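Local coordinates for protein putative tetR family transcriptional regulator (Streptomyces coelicolor A3, PDB 2Q24) that probably binds cis-regulatory DNA through a helix-turn-helix domain and acts as a dimeric TetR-family transcription regulator, at residues Y66-L80 with A92-K104. Residues are numbered along the deposited sequence; the frame is centred on the assembly and turned at random.
Sequences YRNEVARLCDSVPGL and AWTRRFIDYATAK
W93 donates its indole NE1-H to the main-chain O of L73 (2.9 Å, N-H...O 147°), binding helix 86-106 to the C-terminal end of helix 58-75, two antiparallel helices of the all-helical TetR-family fold. The donor stands above the carbonyl plane; S76 OG, 2.8 Å from the same L73 O, reaches it from the opposite face, so two protons grip one acceptor near the junction with helix 77-83. Both oxygens lie at the indole edge, near its plane. Toward the other end, Y66 OH and Y100 OH share a hydrogen bond of 2.7 Å. Between these polar points L73 is a knob among W93, R96, F97 and Y100: CD1 lies over one indole face, 3.3 Å above its plane and offset toward the rim, while CD2 meets Y100. Y100 is the reciprocal knob, among Y66, E69, V70 and L73. F97, one wall of the hole around L73, also meets F156 of helix 152-165 edge-to-face, and A103 and E69 touch V25 of the N-terminal helix 17-31. The E69 chain bends at chi2 (79°); its carboxylate lies nearly coplanar with the Y100 ring, 25° between planes, with CG at the ring edge 3.8 Å from Y100 CD1.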
loop_
_atom_site.group_PDB
_atom_site.type_symbol
_atom_site.label_atom_id
_atom_site.label_comp_id
_atom_site.label_asym_id
_atom_site.label_seq_id
_atom_site.Cartn_x
_atom_site.Cartn_y
_atom_site.Cartn_z
ATOM N N TYR B 66 3.088 -11.453 -1.521
ATOM C CA TYR B 66 2.134 -10.671 -2.314
ATOM C C TYR B 66 2.127 -9.189 -1.873
ATOM O O TYR B 66 2.185 -8.295 -2.725
ATOM C CB TYR B 66 0.709 -11.282 -2.265
ATOM C CG TYR B 66 -0.287 -10.466 -3.091
ATOM C CD1 TYR B 66 -0.353 -10.585 -4.509
ATOM C CD2 TYR B 66 -1.159 -9.578 -2.463
ATOM C CE1 TYR B 66 -1.269 -9.822 -5.235
ATOM C CE2 TYR B 66 -2.068 -8.838 -3.184
ATOM C CZ TYR B 66 -2.099 -8.952 -4.556
ATOM O OH TYR B 66 -2.999 -8.178 -5.249
ATOM N N ARG B 67 2.042 -8.929 -0.570
ATOM C CA ARG B 67 1.969 -7.558 -0.080
ATOM C C ARG B 67 3.224 -6.792 -0.398
ATOM O O ARG B 67 3.187 -5.587 -0.695
ATOM C CB ARG B 67 1.753 -7.574 1.437
ATOM C CG ARG B 67 0.350 -8.016 1.802
ATOM C CD ARG B 67 0.142 -8.128 3.327
ATOM N NE ARG B 67 0.278 -6.838 4.006
ATOM C CZ ARG B 67 0.027 -6.634 5.284
ATOM N NH1 ARG B 67 -0.358 -7.664 6.047
ATOM N NH2 ARG B 67 0.176 -5.417 5.806
ATOM N N ASN B 68 4.375 -7.478 -0.310
ATOM C CA ASN B 68 5.629 -6.850 -0.672
ATOM C C ASN B 68 5.677 -6.485 -2.152
ATOM O O ASN B 68 6.178 -5.416 -2.508
ATOM C CB ASN B 68 6.798 -7.807 -0.330
ATOM C CG ASN B 68 8.146 -7.200 -0.667
ATOM O OD1 ASN B 68 8.777 -7.614 -1.621
ATOM N ND2 ASN B 68 8.590 -6.222 0.133
ATOM N N GLU B 69 5.146 -7.361 -3.019
ATOM C CA GLU B 69 5.127 -7.123 -4.462
ATOM C C GLU B 69 4.282 -5.858 -4.794
ATOM O O GLU B 69 4.688 -4.993 -5.586
ATOM C CB GLU B 69 4.565 -8.370 -5.202
ATOM C CG GLU B 69 4.366 -8.214 -6.722
ATOM C CD GLU B 69 5.623 -8.352 -7.542
ATOM O OE1 GLU B 69 6.732 -8.550 -6.975
ATOM O OE2 GLU B 69 5.506 -8.271 -8.790
ATOM N N VAL B 70 3.121 -5.774 -4.168
ATOM C CA VAL B 70 2.238 -4.587 -4.298
ATOM C C VAL B 70 2.970 -3.335 -3.826
ATOM O O VAL B 70 2.967 -2.316 -4.508
ATOM C CB VAL B 70 0.946 -4.805 -3.469
ATOM C CG1 VAL B 70 0.085 -3.488 -3.381
ATOM C CG2 VAL B 70 0.109 -5.960 -4.129
ATOM N N ALA B 71 3.585 -3.382 -2.647
ATOM C CA ALA B 71 4.216 -2.184 -2.114
ATOM C C ALA B 71 5.396 -1.754 -2.988
ATOM O O ALA B 71 5.568 -0.556 -3.270
ATOM C CB ALA B 71 4.651 -2.400 -0.685
ATOM N N ARG B 72 6.197 -2.698 -3.466
ATOM C CA ARG B 72 7.299 -2.302 -4.369
ATOM C C ARG B 72 6.789 -1.603 -5.651
ATOM O O ARG B 72 7.375 -0.613 -6.076
ATOM C CB ARG B 72 8.206 -3.478 -4.702
ATOM C CG ARG B 72 9.073 -3.799 -3.465
ATOM C CD ARG B 72 10.112 -4.898 -3.781
ATOM N NE ARG B 72 9.484 -6.215 -3.741
ATOM N N LEU B 73 5.691 -2.105 -6.204
ATOM C CA LEU B 73 5.070 -1.530 -7.387
ATOM C C LEU B 73 4.611 -0.087 -7.099
ATOM O O LEU B 73 4.908 0.827 -7.862
ATOM C CB LEU B 73 3.895 -2.403 -7.831
ATOM C CG LEU B 73 3.084 -1.816 -8.984
ATOM C CD1 LEU B 73 3.958 -1.718 -10.243
ATOM C CD2 LEU B 73 1.840 -2.687 -9.236
ATOM N N CYS B 74 3.899 0.113 -5.985
ATOM C CA CYS B 74 3.405 1.423 -5.634
ATOM C C CYS B 74 4.503 2.432 -5.312
ATOM O O CYS B 74 4.448 3.593 -5.717
ATOM C CB CYS B 74 2.391 1.324 -4.468
ATOM S SG CYS B 74 0.899 0.417 -4.934
ATOM N N ASP B 75 5.537 1.941 -4.661
ATOM C CA ASP B 75 6.539 2.806 -4.075
ATOM C C ASP B 75 7.594 3.190 -5.134
ATOM O O ASP B 75 8.477 3.957 -4.829
ATOM C CB ASP B 75 7.189 2.053 -2.911
ATOM C CG ASP B 75 6.255 1.937 -1.665
ATOM O OD1 ASP B 75 5.224 2.576 -1.618
ATOM O OD2 ASP B 75 6.588 1.149 -0.769
ATOM N N SER B 76 7.517 2.592 -6.322
ATOM C CA SER B 76 8.404 2.965 -7.407
ATOM C C SER B 76 7.998 4.325 -8.010
ATOM O O SER B 76 8.809 4.935 -8.723
ATOM C CB SER B 76 8.395 1.877 -8.542
ATOM O OG SER B 76 7.128 1.808 -9.170
ATOM N N VAL B 77 6.779 4.817 -7.716
ATOM C CA VAL B 77 6.266 5.998 -8.443
ATOM C C VAL B 77 7.071 7.290 -8.231
ATOM O O VAL B 77 7.437 7.945 -9.217
ATOM C CB VAL B 77 4.769 6.247 -8.194
ATOM C CG1 VAL B 77 4.356 7.626 -8.744
ATOM C CG2 VAL B 77 3.935 5.073 -8.848
ATOM N N PRO B 78 7.366 7.656 -6.957
ATOM C CA PRO B 78 8.158 8.884 -6.792
ATOM C C PRO B 78 9.525 8.852 -7.523
ATOM O O PRO B 78 9.908 9.837 -8.164
ATOM C CB PRO B 78 8.306 9.023 -5.253
ATOM C CG PRO B 78 7.148 8.239 -4.676
ATOM C CD PRO B 78 6.957 7.084 -5.656
ATOM N N GLY B 79 10.244 7.746 -7.394
ATOM C CA GLY B 79 11.527 7.611 -8.041
ATOM C C GLY B 79 11.425 7.680 -9.541
ATOM O O GLY B 79 12.279 8.319 -10.198
ATOM N N LEU B 80 10.402 7.021 -10.112
ATOM C CA LEU B 80 10.234 7.080 -11.578
ATOM C C LEU B 80 9.919 8.507 -12.066
ATOM O O LEU B 80 10.473 8.996 -13.071
ATOM C CB LEU B 80 9.174 6.082 -12.023
ATOM C CG LEU B 80 9.577 4.603 -11.931
ATOM C CD1 LEU B 80 8.303 3.731 -12.195
ATOM C CD2 LEU B 80 10.687 4.237 -13.036
ATOM N N ALA B 92 6.915 3.229 -18.080
ATOM C CA ALA B 92 7.792 2.268 -17.362
ATOM C C ALA B 92 7.016 1.567 -16.279
ATOM O O ALA B 92 7.107 0.337 -16.096
ATOM C CB ALA B 92 9.031 2.957 -16.800
ATOM N N TRP B 93 6.204 2.325 -15.553
ATOM C CA TRP B 93 5.427 1.719 -14.471
ATOM C C TRP B 93 4.373 0.723 -14.960
ATOM O O TRP B 93 4.126 -0.292 -14.331
ATOM C CB TRP B 93 4.763 2.836 -13.645
ATOM C CG TRP B 93 4.054 2.323 -12.386
ATOM C CD1 TRP B 93 4.588 2.192 -11.116
ATOM C CD2 TRP B 93 2.705 1.893 -12.313
ATOM N NE1 TRP B 93 3.616 1.700 -10.249
ATOM C CE2 TRP B 93 2.453 1.496 -10.961
ATOM C CE3 TRP B 93 1.670 1.781 -13.268
ATOM C CZ2 TRP B 93 1.196 1.055 -10.539
ATOM C CZ3 TRP B 93 0.389 1.321 -12.838
ATOM C CH2 TRP B 93 0.184 0.939 -11.491
ATOM N N THR B 94 3.723 0.996 -16.068
ATOM C CA THR B 94 2.760 0.062 -16.595
ATOM C C THR B 94 3.377 -1.311 -16.924
ATOM O O THR B 94 2.746 -2.295 -16.790
ATOM C CB THR B 94 1.981 0.613 -17.810
ATOM O OG1 THR B 94 2.832 0.774 -18.918
ATOM C CG2 THR B 94 1.257 1.864 -17.475
ATOM N N ARG B 95 4.625 -1.336 -17.362
ATOM C CA ARG B 95 5.333 -2.617 -17.525
ATOM C C ARG B 95 5.490 -3.321 -16.165
ATOM O O ARG B 95 5.290 -4.538 -16.060
ATOM C CB ARG B 95 6.685 -2.427 -18.266
ATOM C CG ARG B 95 6.539 -2.063 -19.723
ATOM C CD ARG B 95 7.892 -2.075 -20.565
ATOM N NE ARG B 95 8.668 -3.257 -20.248
ATOM C CZ ARG B 95 8.637 -4.407 -20.929
ATOM N NH1 ARG B 95 7.888 -4.536 -22.023
ATOM N NH2 ARG B 95 9.387 -5.425 -20.509
ATOM N N ARG B 96 5.811 -2.558 -15.121
ATOM C CA ARG B 96 5.916 -3.131 -13.758
ATOM C C ARG B 96 4.559 -3.625 -13.280
ATOM O O ARG B 96 4.464 -4.653 -12.599
ATOM C CB ARG B 96 6.507 -2.108 -12.749
ATOM C CG ARG B 96 7.956 -1.665 -13.094
ATOM C CD ARG B 96 8.892 -2.866 -13.209
ATOM N NE ARG B 96 9.216 -3.396 -11.912
ATOM C CZ ARG B 96 9.359 -4.691 -11.610
ATOM N NH1 ARG B 96 9.170 -5.665 -12.509
ATOM N NH2 ARG B 96 9.696 -5.004 -10.365
ATOM N N PHE B 97 3.508 -2.901 -13.630
ATOM C CA PHE B 97 2.160 -3.387 -13.323
ATOM C C PHE B 97 1.926 -4.743 -13.998
ATOM O O PHE B 97 1.407 -5.676 -13.343
ATOM C CB PHE B 97 1.072 -2.411 -13.799
ATOM C CG PHE B 97 -0.327 -2.928 -13.517
ATOM C CD1 PHE B 97 -0.953 -2.631 -12.319
ATOM C CD2 PHE B 97 -0.963 -3.763 -14.428
ATOM C CE1 PHE B 97 -2.238 -3.137 -12.065
ATOM C CE2 PHE B 97 -2.212 -4.295 -14.159
ATOM C CZ PHE B 97 -2.853 -3.975 -13.009
ATOM N N ILE B 98 2.244 -4.860 -15.304
ATOM C CA ILE B 98 2.016 -6.154 -15.979
ATOM C C ILE B 98 2.851 -7.242 -15.325
ATOM O O ILE B 98 2.370 -8.364 -15.162
ATOM C CB ILE B 98 2.254 -6.088 -17.521
ATOM C CG1 ILE B 98 1.194 -5.189 -18.110
ATOM C CG2 ILE B 98 2.159 -7.507 -18.200
ATOM C CD1 ILE B 98 -0.217 -5.787 -18.103
ATOM N N ASP B 99 4.081 -6.909 -14.911
ATOM C CA ASP B 99 4.961 -7.875 -14.170
ATOM C C ASP B 99 4.258 -8.380 -12.881
ATOM O O ASP B 99 4.240 -9.588 -12.595
ATOM C CB ASP B 99 6.267 -7.214 -13.756
ATOM C CG ASP B 99 7.212 -6.902 -14.940
ATOM O OD1 ASP B 99 7.111 -7.529 -16.021
ATOM O OD2 ASP B 99 8.104 -6.040 -14.720
ATOM N N TYR B 100 3.684 -7.447 -12.131
ATOM C CA TYR B 100 2.893 -7.720 -10.916
ATOM C C TYR B 100 1.650 -8.572 -11.220
ATOM O O TYR B 100 1.376 -9.565 -10.545
ATOM C CB TYR B 100 2.479 -6.386 -10.285
ATOM C CG TYR B 100 1.184 -6.481 -9.524
ATOM C CD1 TYR B 100 1.116 -7.128 -8.298
ATOM C CD2 TYR B 100 -0.009 -5.968 -10.081
ATOM C CE1 TYR B 100 -0.104 -7.251 -7.618
ATOM C CE2 TYR B 100 -1.227 -6.071 -9.387
ATOM C CZ TYR B 100 -1.263 -6.735 -8.177
ATOM O OH TYR B 100 -2.463 -6.837 -7.488
ATOM N N ALA B 101 0.891 -8.174 -12.241
ATOM C CA ALA B 101 -0.369 -8.879 -12.563
ATOM C C ALA B 101 -0.141 -10.310 -13.096
ATOM O O ALA B 101 -0.939 -11.236 -12.846
ATOM C CB ALA B 101 -1.175 -8.012 -13.563
ATOM N N THR B 102 0.952 -10.482 -13.817
ATOM C CA THR B 102 1.411 -11.795 -14.289
ATOM C C THR B 102 1.741 -12.699 -13.105
ATOM O O THR B 102 1.307 -13.887 -13.068
ATOM C CB THR B 102 2.630 -11.635 -15.248
ATOM O OG1 THR B 102 2.144 -11.037 -16.466
ATOM C CG2 THR B 102 3.283 -13.006 -15.581
ATOM N N ALA B 103 2.512 -12.164 -12.152
ATOM C CA ALA B 103 2.819 -12.862 -10.890
ATOM C C ALA B 103 1.557 -13.214 -10.088
ATOM O O ALA B 103 1.387 -14.382 -9.637
ATOM C CB ALA B 103 3.810 -12.061 -10.062
ATOM N N LYS B 104 0.643 -12.248 -9.974
ATOM C CA LYS B 104 -0.655 -12.451 -9.313
ATOM C C LYS B 104 -1.378 -13.641 -9.940
ATOM O O LYS B 104 -1.868 -14.548 -9.234
ATOM C CB LYS B 104 -1.514 -11.193 -9.460
ATOM C CG LYS B 104 -2.792 -11.221 -8.625
ATOM C CD LYS B 104 -3.576 -9.958 -8.829
ATOM C CE LYS B 104 -4.785 -9.911 -7.930
ATOM N NZ LYS B 104 -5.796 -10.885 -8.365
#